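Local coordinates for protein tryptophan--tRNA ligase (Mycoplasma pneumoniae, PDB 2YY5) that probably catalyses the ATP-dependent attachment of tryptophan to its cognate tRNA, working as a homodimeric class I aminoacyl-tRNA synthetase, at residues Val98-Leu102 against Gly103-Arg107; Glu221-Val224 against Lys225-Gln229; Val50-Pro54 against Gln55-Gln59; Asn21-Gly24 against Val25-Leu29; Glu312-Phe315 against Asn316-Ala320. The protein carries 1 engineered substitution. One frame throughout, in Å; residues are numbered along the deposited sequence.

How the contacts relate
All five contacts are local, each within one continuous piece of chain, so none closes a long loop and none nests in or crosses another. From the N terminus comes first contact 4, in helix 19-26 beside the bound tryptophanyl-adenylate analogue, then contact 3 at the start of helix 54-71 and contact 1 at the start of helix 102-106. Contact 2 follows in helix 220-228, on the opposite side of the chain's centre from contact 1, and contact 5 lies early in helix 311-340. Helix 54-71 links three of them: it carries contact 3 and packs against Met26 of contact 4 and Val314 of contact 5. Contacts 1, 3 and 5 also meet the second subunit.

Contact 1: residues Val98-Leu102 against Gly103-Arg107; sequences VQSNL and GELQR
The Glu104 carboxylate lies stacked on the side-chain amide of Asn101, the two planes only 11° apart although the side chains themselves cross at about a right angle. From there Glu104 OE1 accepts the backbone N-H of Asn101, with Asn101 N 3.0 Å from Glu104 OE1 and an N-H...O angle of 151°. The donor comes in on the anti side of the oxygen, somewhat out of the carboxylate plane. Asn101 is the N-cap of helix 102-106 and Glu104 is the third residue of its first turn, so this bond is the glutamate half of a capping box. Glu104 reaches back because its CG sits between backbone N and carbonyl carbon (chi1 57°), with the chain extended beyond. In the first turn Leu105 N reaches Asn101 O only weakly, at 3.4 Å, and Gln106 N bonds to Leu102 O at 2.7 Å. On another side of the turn, Leu105 CD1 rests 3.4 Å from Ser100 OG, a hydroxyl bonded to Met97 O and to Thr130 of the second subunit. Leu105 also packs on Leu133, Pro136 and Leu163, and Leu102 meets Phe111 of the second subunit. The other oxygen, Glu104 OE2, forms a salt bridge with Arg170. One carboxylate thus holds both the backbone N-H of the N-cap residue and an arginine of helix 158-175; that pairing would probably keep it ionised, a negative charge well placed at the positive end of a helix dipole.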
# COMPACT_ATOMS: atom_id res chain seq x y z
N VAL B 98 5.61 -4.48 3.18
CA VAL B 98 5.56 -5.78 3.83
C VAL B 98 6.95 -6.25 4.22
O VAL B 98 7.08 -7.17 5.02
CB VAL B 98 4.93 -6.88 2.94
CG1 VAL B 98 3.48 -6.57 2.69
CG2 VAL B 98 5.71 -7.02 1.64
N GLN B 99 7.98 -5.63 3.65
CA GLN B 99 9.35 -6.02 3.99
C GLN B 99 9.96 -5.12 5.06
O GLN B 99 11.12 -5.29 5.44
CB GLN B 99 10.24 -6.02 2.76
CG GLN B 99 10.10 -7.25 1.88
CD GLN B 99 10.52 -8.54 2.58
OE1 GLN B 99 9.69 -9.34 3.00
NE2 GLN B 99 11.83 -8.74 2.71
N SER B 100 9.19 -4.16 5.55
CA SER B 100 9.68 -3.26 6.59
C SER B 100 9.00 -3.63 7.89
O SER B 100 8.06 -4.42 7.90
CB SER B 100 9.37 -1.80 6.26
OG SER B 100 7.98 -1.54 6.37
N ASN B 101 9.50 -3.09 8.99
CA ASN B 101 8.89 -3.33 10.30
C ASN B 101 8.46 -1.99 10.89
O ASN B 101 8.98 -0.94 10.52
CB ASN B 101 9.88 -4.04 11.24
CG ASN B 101 11.27 -3.43 11.20
OD1 ASN B 101 12.12 -3.88 10.43
ND2 ASN B 101 11.50 -2.41 12.01
N LEU B 102 7.49 -2.02 11.79
CA LEU B 102 7.00 -0.79 12.40
C LEU B 102 8.11 -0.01 13.10
O LEU B 102 8.18 1.22 13.01
CB LEU B 102 5.89 -1.11 13.41
CG LEU B 102 4.69 -1.88 12.85
CD1 LEU B 102 3.71 -2.16 13.96
CD2 LEU B 102 4.03 -1.07 11.74
N GLY B 103 8.98 -0.73 13.79
CA GLY B 103 10.08 -0.11 14.50
C GLY B 103 10.88 0.88 13.68
O GLY B 103 10.99 2.04 14.06
N GLU B 104 11.43 0.44 12.56
CA GLU B 104 12.22 1.34 11.73
C GLU B 104 11.41 2.51 11.18
O GLU B 104 11.94 3.60 10.97
CB GLU B 104 12.90 0.58 10.58
CG GLU B 104 11.96 -0.18 9.65
CD GLU B 104 12.71 -1.04 8.64
OE1 GLU B 104 12.07 -1.85 7.94
OE2 GLU B 104 13.95 -0.91 8.55
N LEU B 105 10.12 2.28 10.94
CA LEU B 105 9.27 3.34 10.42
C LEU B 105 8.90 4.35 11.50
O LEU B 105 8.74 5.54 11.22
CB LEU B 105 8.01 2.74 9.78
CG LEU B 105 8.25 1.93 8.49
CD1 LEU B 105 6.98 1.20 8.10
CD2 LEU B 105 8.72 2.86 7.37
N GLN B 106 8.81 3.88 12.74
CA GLN B 106 8.45 4.75 13.86
C GLN B 106 9.58 5.66 14.35
O GLN B 106 9.32 6.69 14.96
CB GLN B 106 7.94 3.90 15.02
CG GLN B 106 6.59 3.29 14.73
CD GLN B 106 6.11 2.38 15.84
OE1 GLN B 106 4.92 2.10 15.94
NE2 GLN B 106 7.04 1.91 16.66
N ARG B 107 10.82 5.27 14.09
CA ARG B 107 11.96 6.08 14.50
C ARG B 107 12.26 7.17 13.48
O ARG B 107 13.10 8.04 13.73
CB ARG B 107 13.21 5.21 14.70
CG ARG B 107 13.27 4.43 16.01
CD ARG B 107 12.40 3.20 15.95
NE ARG B 107 12.49 2.34 17.14
CZ ARG B 107 11.83 2.54 18.27
NH1 ARG B 107 11.98 1.70 19.29
NH2 ARG B 107 11.00 3.58 18.40

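Contact 2: residues Glu221-Val224 against Lys225-Gln229; sequences EVVV and KKIRQ
With CG1 swung opposite the backbone N in Val222, Val223 and Val224 (chi1 174° in Val223), each valine directs that methyl to the residue one turn on, Lys226, Ile227 and Arg228 respectively. Lys226 and Ile227 instead place their first side-chain branch beside the backbone N, which turns it back to meet the incoming methyl. Three pairs result, in each of which the two side chains run side by side and point the same way. Val222 CG1 lies 3.5 Å from Lys226 CE, the methyl resting alongside the extended aliphatic part of the lysine. Val223 CG1 meets Ile227 CD1, also at 3.5 Å, branch end to branch end. The third pair is looser: Val224 CG1 comes obliquely to the Arg228 guanidinium, 3.9 Å from Arg228 NH1, the arginine chain bending twice on its way.

Beneath the side chains runs an unbroken ladder of backbone bonds. Lys226 N to Val222 O, at 3.0 Å, is the straightest, with an N-H...O angle of 172°; Lys225 N to Glu221 O and Ile227 N to Val223 O both measure 3.2 Å, and Arg228 N to Val224 O is 3.1 Å. Past its valine neighbour, Lys226 NZ is gripped by a salt bridge to Asp218 and hydrogen bonds to Gln210 O and Val213 O, so the buried ammonium is well supplied with acceptors. Val223, Val224 and Ile227 press on Thr292, Thr295 and Leu299, while Glu221, Lys225 and Arg228 are exposed. Such i to i+4 pairing, apolar on one flank and charged on another, is typical of a short amphipathic alpha-helix, here 220-228 laid against helix 284-308.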
# COMPACT_ATOMS: atom_id res chain seq x y z
N GLU B 221 5.44 42.26 -4.51
CA GLU B 221 5.28 43.06 -3.30
C GLU B 221 5.37 42.22 -2.04
O GLU B 221 5.87 42.69 -1.01
CB GLU B 221 3.96 43.83 -3.31
CG GLU B 221 3.87 44.85 -4.41
CD GLU B 221 3.27 44.29 -5.68
OE1 GLU B 221 3.20 45.03 -6.68
OE2 GLU B 221 2.84 43.11 -5.68
N VAL B 222 4.91 40.98 -2.12
CA VAL B 222 4.97 40.10 -0.96
C VAL B 222 6.42 39.65 -0.76
O VAL B 222 6.92 39.64 0.37
CB VAL B 222 4.03 38.89 -1.14
CG1 VAL B 222 4.15 37.95 0.05
CG2 VAL B 222 2.59 39.39 -1.28
N VAL B 223 7.11 39.31 -1.85
CA VAL B 223 8.51 38.91 -1.78
C VAL B 223 9.34 40.03 -1.15
O VAL B 223 10.23 39.78 -0.33
CB VAL B 223 9.08 38.60 -3.18
CG1 VAL B 223 10.57 38.32 -3.09
CG2 VAL B 223 8.36 37.40 -3.79
N VAL B 224 9.04 41.27 -1.54
CA VAL B 224 9.73 42.44 -1.02
C VAL B 224 9.57 42.56 0.50
O VAL B 224 10.56 42.72 1.22
CB VAL B 224 9.21 43.75 -1.66
CG1 VAL B 224 9.71 44.96 -0.88
CG2 VAL B 224 9.69 43.85 -3.09
N LYS B 225 8.34 42.48 0.98
CA LYS B 225 8.09 42.59 2.42
C LYS B 225 8.75 41.47 3.23
O LYS B 225 9.38 41.72 4.26
CB LYS B 225 6.59 42.61 2.71
CG LYS B 225 6.24 42.93 4.17
CD LYS B 225 4.80 42.57 4.53
CE LYS B 225 4.60 41.05 4.64
NZ LYS B 225 3.22 40.66 5.06
N LYS B 226 8.60 40.24 2.77
CA LYS B 226 9.15 39.09 3.48
C LYS B 226 10.65 39.15 3.68
O LYS B 226 11.16 38.82 4.76
CB LYS B 226 8.78 37.79 2.76
CG LYS B 226 7.31 37.48 2.83
CD LYS B 226 6.99 36.16 2.17
CE LYS B 226 5.53 35.82 2.41
NZ LYS B 226 5.17 34.51 1.84
N ILE B 227 11.37 39.55 2.64
CA ILE B 227 12.81 39.62 2.69
C ILE B 227 13.27 40.79 3.55
O ILE B 227 14.21 40.66 4.34
CB ILE B 227 13.39 39.70 1.27
CG1 ILE B 227 13.13 38.36 0.56
CG2 ILE B 227 14.87 40.00 1.31
CD1 ILE B 227 13.30 38.39 -0.94
N ARG B 228 12.60 41.93 3.42
CA ARG B 228 12.95 43.11 4.20
C ARG B 228 12.86 42.81 5.69
O ARG B 228 13.57 43.42 6.48
CB ARG B 228 11.99 44.26 3.89
CG ARG B 228 12.32 45.53 4.64
CD ARG B 228 13.13 46.45 3.77
NE ARG B 228 12.36 46.81 2.58
CZ ARG B 228 12.82 47.55 1.57
NH1 ARG B 228 12.03 47.81 0.54
NH2 ARG B 228 14.05 48.02 1.61
N GLN B 229 11.99 41.88 6.05
CA GLN B 229 11.78 41.50 7.44
C GLN B 229 12.57 40.27 7.87
O GLN B 229 12.44 39.81 9.01
CB GLN B 229 10.30 41.19 7.69
CG GLN B 229 9.31 42.23 7.24
CD GLN B 229 7.89 41.70 7.30
OE1 GLN B 229 7.55 40.72 6.62
NE2 GLN B 229 7.05 42.33 8.11

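Contact 3: residues Val50-Pro54 against Gln55-Gln59; sequences VDFQP and QALKQ
The Phe52 ring meets Leu57 obliquely, CD1 lying 4.0 Å from Leu57 CB, while at the ring's edge and in its plane sits Val50 O, 3.5 Å from Phe52 CD2. This is a hydrophobic staple: Phe52 directly precedes the N-cap residue Gln53, and Leu57 is the fourth residue of the helix that follows, 54-71. The aromatic side chain bridges the start of the helix because its CG stands between backbone N and carbonyl carbon (chi1 76°), turning the ring over the first turn.

Inside the staple the N-cap carbonyl does the backbone work, Leu57 N donating to Gln53 O at 2.9 Å with an N-H...O angle of 161°. Pro54 opens the helix; lacking an N-H, it suits a position where no earlier carbonyl has to be met. On the outer side Gln53 CB and Ala56 CB touch at 3.9 Å, so aliphatic carbon lies on another flank of the turn as well.

The second subunit closes over this end of the helix: its Gly339 packs on Pro54, its Gly341 on Leu57, its Asn346 on Lys58 and its Lys174 on Gln53. Leu57 is also about 6 Å, side chain to side chain, from Ala13 of the predicted HIGH region. At the next step of the helix Lys58 N reaches Pro54 O at 3.2 Å, and the bent lysine chain brings Lys58 CD to 3.6 Å from the same Pro54 O.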
# COMPACT_ATOMS: atom_id res chain seq x y z
N VAL B 50 -2.47 12.57 3.96
CA VAL B 50 -3.13 13.42 4.96
C VAL B 50 -4.42 13.92 4.32
O VAL B 50 -4.58 13.86 3.10
CB VAL B 50 -2.25 14.65 5.38
CG1 VAL B 50 -1.08 14.20 6.24
CG2 VAL B 50 -1.75 15.40 4.16
N ASP B 51 -5.35 14.41 5.14
CA ASP B 51 -6.62 14.92 4.63
C ASP B 51 -6.30 15.89 3.49
O ASP B 51 -5.35 16.68 3.59
CB ASP B 51 -7.40 15.63 5.73
CG ASP B 51 -8.77 16.09 5.27
OD1 ASP B 51 -9.53 15.27 4.71
OD2 ASP B 51 -9.09 17.28 5.48
N PHE B 52 -7.09 15.84 2.43
CA PHE B 52 -6.84 16.70 1.28
C PHE B 52 -8.12 16.88 0.47
O PHE B 52 -9.06 16.11 0.60
CB PHE B 52 -5.79 16.03 0.38
CG PHE B 52 -6.34 14.89 -0.42
CD1 PHE B 52 -6.83 15.11 -1.71
CD2 PHE B 52 -6.48 13.63 0.15
CE1 PHE B 52 -7.46 14.08 -2.42
CE2 PHE B 52 -7.11 12.60 -0.56
CZ PHE B 52 -7.60 12.83 -1.84
N GLN B 53 -8.16 17.90 -0.38
CA GLN B 53 -9.34 18.13 -1.20
C GLN B 53 -9.06 17.71 -2.65
O GLN B 53 -8.19 18.27 -3.31
CB GLN B 53 -9.75 19.61 -1.16
CG GLN B 53 -10.20 20.12 0.21
CD GLN B 53 -11.42 19.38 0.75
OE1 GLN B 53 -12.45 19.28 0.08
NE2 GLN B 53 -11.31 18.87 1.98
N PRO B 54 -9.80 16.71 -3.15
CA PRO B 54 -9.60 16.23 -4.52
C PRO B 54 -9.53 17.34 -5.58
O PRO B 54 -8.87 17.19 -6.60
CB PRO B 54 -10.78 15.26 -4.73
CG PRO B 54 -11.76 15.64 -3.65
CD PRO B 54 -10.88 15.97 -2.49
N GLN B 55 -10.21 18.44 -5.32
CA GLN B 55 -10.22 19.57 -6.24
C GLN B 55 -8.85 20.23 -6.20
O GLN B 55 -8.26 20.57 -7.22
CB GLN B 55 -11.29 20.58 -5.83
CG GLN B 55 -12.71 20.04 -5.86
CD GLN B 55 -13.36 20.18 -7.23
OE1 GLN B 55 -12.82 19.70 -8.24
NE2 GLN B 55 -14.51 20.84 -7.28
N ALA B 56 -8.36 20.42 -4.98
CA ALA B 56 -7.07 21.05 -4.74
C ALA B 56 -5.94 20.18 -5.28
O ALA B 56 -4.98 20.70 -5.86
CB ALA B 56 -6.87 21.29 -3.25
N LEU B 57 -6.05 18.87 -5.10
CA LEU B 57 -5.04 17.93 -5.56
C LEU B 57 -4.89 18.07 -7.07
O LEU B 57 -3.79 18.27 -7.58
CB LEU B 57 -5.45 16.50 -5.16
CG LEU B 57 -4.47 15.31 -5.13
CD1 LEU B 57 -4.86 14.31 -6.20
CD2 LEU B 57 -3.02 15.76 -5.32
N LYS B 58 -6.01 17.99 -7.78
CA LYS B 58 -6.00 18.11 -9.24
C LYS B 58 -5.36 19.41 -9.69
O LYS B 58 -4.48 19.41 -10.56
CB LYS B 58 -7.44 18.04 -9.78
CG LYS B 58 -7.85 16.65 -10.24
CD LYS B 58 -9.34 16.39 -10.03
CE LYS B 58 -10.22 17.38 -10.76
NZ LYS B 58 -11.65 17.09 -10.49
N GLN B 59 -5.78 20.51 -9.09
CA GLN B 59 -5.25 21.81 -9.45
C GLN B 59 -3.74 21.88 -9.23
O GLN B 59 -3.00 22.37 -10.08
CB GLN B 59 -5.96 22.91 -8.66
CG GLN B 59 -5.47 24.34 -8.96
CD GLN B 59 -5.37 24.63 -10.45
OE1 GLN B 59 -6.21 24.22 -11.24
NE2 GLN B 59 -4.33 25.36 -10.83

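Contact 4: residues Asn21-Gly24 against Val25-Leu29; sequences NYLG and VMQSL. With WSA (5'-O-[(L-tryptophylamino)sulfonyl]adenosine), chain J.
The backbone of helix 19-26 widens into a pi-type turn around Tyr22-Gly24, so that Gln27 N donates to Tyr22 O, five residues back, at 2.8 Å and almost straight (176°). Just before it, Asn21 O takes two donors, Val25 N at 3.1 Å and, weakly, Met26 N at 3.4 Å. The helix belongs to the nucleotide-binding core of a class I synthetase, and Asn21 closes its predicted HIGH region.

Tyr22 CG is turned opposite the backbone N (chi1 -177°), which carries the ring forward, toward Met26 and Gln27. Gln27 N stands 4.2 Å above the plane of the Tyr22 ring, over its centre; Gln27 CB touches Tyr22 CE2 at 3.7 Å, and the glutamine amide is nearly perpendicular to the ring (81°). Met26 comes in obliquely, its CB 3.8 Å from Tyr22 CD1, and its extended chain goes on to Leu64, Thr67 and Leu68 of helix 54-71. Leu23 faces another way, onto Ile254, Ala257 and Leu258 of helix 246-259 and onto Ile193.

Asn21, Gly24 and Val25 line the pocket of the bound tryptophanyl-adenylate analogue. Asn21 lies beside its ribose, Val25 CG1 touches the ribose hydroxyl O3', and Gly24, with no side chain in the way, lets the adenine come close: Gly24 CA is 3.5 Å from N3 of the base.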
# COMPACT_ATOMS: atom_id res chain seq x y z
N ASN B 21 12.30 24.26 -2.32
CA ASN B 21 12.07 23.22 -3.32
C ASN B 21 12.82 23.55 -4.61
O ASN B 21 13.46 22.67 -5.20
CB ASN B 21 10.58 23.11 -3.64
CG ASN B 21 9.74 22.82 -2.42
OD1 ASN B 21 10.00 21.87 -1.69
ND2 ASN B 21 8.73 23.66 -2.19
N TYR B 22 12.74 24.81 -5.03
CA TYR B 22 13.40 25.25 -6.25
C TYR B 22 14.91 25.05 -6.15
O TYR B 22 15.52 24.38 -6.98
CB TYR B 22 13.11 26.73 -6.55
CG TYR B 22 13.71 27.18 -7.87
CD1 TYR B 22 13.12 26.84 -9.09
CD2 TYR B 22 14.93 27.87 -7.91
CE1 TYR B 22 13.73 27.14 -10.31
CE2 TYR B 22 15.55 28.18 -9.12
CZ TYR B 22 14.94 27.81 -10.32
OH TYR B 22 15.53 28.08 -11.52
N LEU B 23 15.49 25.64 -5.12
CA LEU B 23 16.92 25.54 -4.92
C LEU B 23 17.35 24.12 -4.54
O LEU B 23 18.45 23.68 -4.90
CB LEU B 23 17.35 26.56 -3.85
CG LEU B 23 17.92 27.90 -4.35
CD1 LEU B 23 17.30 28.28 -5.69
CD2 LEU B 23 17.67 29.00 -3.32
N GLY B 24 16.48 23.40 -3.84
CA GLY B 24 16.83 22.06 -3.43
C GLY B 24 17.02 21.05 -4.54
O GLY B 24 17.95 20.23 -4.49
N VAL B 25 16.16 21.10 -5.56
CA VAL B 25 16.22 20.14 -6.66
C VAL B 25 15.85 20.68 -8.03
O VAL B 25 16.50 20.37 -9.01
CB VAL B 25 15.30 18.92 -6.39
CG1 VAL B 25 15.84 18.10 -5.24
CG2 VAL B 25 13.88 19.39 -6.07
N MET B 26 14.78 21.47 -8.09
CA MET B 26 14.32 22.03 -9.36
C MET B 26 15.40 22.70 -10.20
O MET B 26 15.58 22.35 -11.36
CB MET B 26 13.18 23.02 -9.12
CG MET B 26 11.89 22.35 -8.73
SD MET B 26 10.50 23.47 -8.51
CE MET B 26 9.34 22.34 -7.70
N GLN B 27 16.12 23.65 -9.61
CA GLN B 27 17.18 24.37 -10.32
C GLN B 27 18.23 23.50 -10.99
O GLN B 27 18.70 23.81 -12.09
CB GLN B 27 17.88 25.36 -9.37
CG GLN B 27 19.23 25.85 -9.89
CD GLN B 27 19.93 26.80 -8.94
OE1 GLN B 27 19.64 27.99 -8.91
NE2 GLN B 27 20.86 26.26 -8.15
N SER B 28 18.61 22.40 -10.35
CA SER B 28 19.63 21.53 -10.91
C SER B 28 19.06 20.52 -11.90
O SER B 28 19.80 19.73 -12.49
CB SER B 28 20.37 20.79 -9.79
OG SER B 28 19.50 19.92 -9.11
N LEU B 29 17.75 20.55 -12.08
CA LEU B 29 17.07 19.65 -13.00
C LEU B 29 17.55 19.83 -14.43
O LEU B 29 17.62 18.87 -15.20
CB LEU B 29 15.57 19.90 -12.94
CG LEU B 29 14.68 18.74 -12.53
CD1 LEU B 29 15.31 17.93 -11.41
CD2 LEU B 29 13.33 19.30 -12.12
CD2 WSA J . 10.47 11.47 -3.45
CE3 WSA J . 11.62 12.19 -3.73
CZ3 WSA J . 12.70 11.56 -4.32
CH2 WSA J . 12.63 10.20 -4.63
CZ2 WSA J . 11.48 9.48 -4.34
CE2 WSA J . 10.40 10.12 -3.75
N11 WSA J . 9.19 9.69 -3.39
CD1 WSA J . 8.49 10.71 -2.88
CG WSA J . 9.24 11.81 -2.90
CB WSA J . 8.81 13.19 -2.42
CA WSA J . 9.67 13.68 -1.25
NH3 WSA J . 9.60 12.73 -0.13
C WSA J . 9.15 15.05 -0.79
O WSA J . 8.14 15.13 -0.10
NS WSA J . 9.85 16.11 -1.17
S WSA J . 8.92 17.45 -1.08
O1S WSA J . 7.72 17.31 -1.98
O2S WSA J . 8.43 17.66 0.32
O5' WSA J . 9.74 18.54 -1.51
C5' WSA J . 10.41 18.43 -2.77
C4' WSA J . 11.94 18.56 -2.70
O4' WSA J . 12.29 19.80 -2.07
C3' WSA J . 12.61 17.45 -1.88
O3' WSA J . 13.84 17.07 -2.50
C2' WSA J . 12.90 18.17 -0.56
O2' WSA J . 14.01 17.55 0.09
C1' WSA J . 13.33 19.52 -1.12
N9 WSA J . 13.32 20.54 -0.05
C8 WSA J . 12.29 20.80 0.75
N7 WSA J . 12.58 21.81 1.56
C5 WSA J . 13.82 22.21 1.27
C4 WSA J . 14.29 21.39 0.25
N3 WSA J . 15.53 21.59 -0.23
C2 WSA J . 16.30 22.55 0.26
N1 WSA J . 15.88 23.35 1.23
C6 WSA J . 14.65 23.21 1.75
N6 WSA J . 14.22 24.02 2.72

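Contact 5: residues Glu312-Phe315 against Asn316-Ala320; sequences EQVF and NCLQA
This contact is two turns of the long C-terminal alpha-helix 311-340, near its start, with each residue paired to the one four places on. Phe315 and Gln319 form a stacked pair. The Gln319 amide lies over one face of the Phe315 ring, offset toward the rim, with the planes 23° apart and NE2 3.1 Å from Phe315 CE1. With the planes this close to parallel the amide stacks on the ring, and one N-H of Gln319 NE2 goes to Phe315 O, 3.2 Å away and nearly straight at 168°, with the oxygen close to the amide plane. The same Phe315 O also receives Gln319 N at 2.8 Å, so two bonds from one residue grip this carbonyl and fix the rotation of the glutamine amide. A bend at chi2 (55°) folds the glutamine back far enough to do this.

One residue earlier, Val314 CG1 and Leu318 CD1 touch at 3.6 Å, the side chains running alongside each other in the same direction. Beneath them Leu318 N bonds to Val314 O at 2.9 Å; Asn316 N to Glu312 O, also 2.9 Å, and Cys317 N to Gln313 O, 3.0 Å, continue the regular ladder.

Phe315 and Gln319 meet Lys348 and Gln345 of the second subunit. Val314 packs on Phe62, Val65 and Arg66 of helix 54-71, and Leu318 on Val65, on Ser344 of the second subunit and on Leu82; Cys317 rests on Leu80, which like Leu82 belongs to strand 78-82, an outer strand of the three-stranded parallel sheet.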
# COMPACT_ATOMS: atom_id res chain seq x y z
N GLU B 312 -3.51 21.31 -22.21
CA GLU B 312 -3.23 20.25 -23.19
C GLU B 312 -1.77 19.81 -23.09
O GLU B 312 -1.46 18.62 -23.11
CB GLU B 312 -3.53 20.73 -24.61
CG GLU B 312 -2.94 22.11 -24.95
CD GLU B 312 -1.96 22.11 -26.13
OE1 GLU B 312 -1.37 23.18 -26.42
OE2 GLU B 312 -1.78 21.04 -26.76
N GLN B 313 -0.89 20.80 -22.99
CA GLN B 313 0.54 20.54 -22.88
C GLN B 313 0.84 19.67 -21.66
O GLN B 313 1.65 18.74 -21.74
CB GLN B 313 1.29 21.87 -22.77
CG GLN B 313 1.59 22.50 -24.12
CD GLN B 313 2.27 23.84 -24.00
OE1 GLN B 313 3.20 24.02 -23.21
NE2 GLN B 313 1.82 24.80 -24.80
N VAL B 314 0.21 19.98 -20.55
CA VAL B 314 0.42 19.21 -19.34
C VAL B 314 -0.04 17.78 -19.54
O VAL B 314 0.67 16.82 -19.20
CB VAL B 314 -0.33 19.82 -18.15
CG1 VAL B 314 -0.31 18.83 -16.95
CG2 VAL B 314 0.30 21.16 -17.77
N PHE B 315 -1.23 17.64 -20.11
CA PHE B 315 -1.81 16.33 -20.34
C PHE B 315 -0.95 15.46 -21.25
O PHE B 315 -0.67 14.31 -20.92
CB PHE B 315 -3.21 16.48 -20.94
CG PHE B 315 -3.90 15.17 -21.17
CD1 PHE B 315 -4.32 14.40 -20.09
CD2 PHE B 315 -4.07 14.68 -22.46
CE1 PHE B 315 -4.89 13.14 -20.29
CE2 PHE B 315 -4.64 13.42 -22.68
CZ PHE B 315 -5.05 12.65 -21.59
N ASN B 316 -0.54 16.00 -22.40
CA ASN B 316 0.28 15.22 -23.33
C ASN B 316 1.62 14.83 -22.69
O ASN B 316 2.14 13.72 -22.90
CB ASN B 316 0.55 16.02 -24.62
CG ASN B 316 -0.73 16.50 -25.29
OD1 ASN B 316 -1.71 15.76 -25.37
ND2 ASN B 316 -0.72 17.74 -25.78
N CYS B 317 2.16 15.77 -21.92
CA CYS B 317 3.42 15.56 -21.24
C CYS B 317 3.32 14.38 -20.28
O CYS B 317 4.13 13.45 -20.32
CB CYS B 317 3.80 16.81 -20.45
SG CYS B 317 5.22 16.56 -19.40
N LEU B 318 2.30 14.43 -19.42
CA LEU B 318 2.09 13.38 -18.45
C LEU B 318 1.73 12.08 -19.16
O LEU B 318 2.13 11.00 -18.74
CB LEU B 318 0.97 13.79 -17.48
CG LEU B 318 1.37 14.93 -16.54
CD1 LEU B 318 0.14 15.42 -15.78
CD2 LEU B 318 2.47 14.43 -15.58
N GLN B 319 1.01 12.20 -20.26
CA GLN B 319 0.61 11.02 -21.01
C GLN B 319 1.84 10.28 -21.56
O GLN B 319 1.91 9.06 -21.49
CB GLN B 319 -0.36 11.42 -22.12
CG GLN B 319 -1.61 10.57 -22.14
CD GLN B 319 -2.32 10.57 -20.80
OE1 GLN B 319 -3.02 9.62 -20.45
NE2 GLN B 319 -2.16 11.65 -20.04
N ALA B 320 2.81 11.04 -22.08
CA ALA B 320 4.04 10.45 -22.62
C ALA B 320 4.95 9.98 -21.48
O ALA B 320 5.60 8.94 -21.58
CB ALA B 320 4.77 11.46 -23.50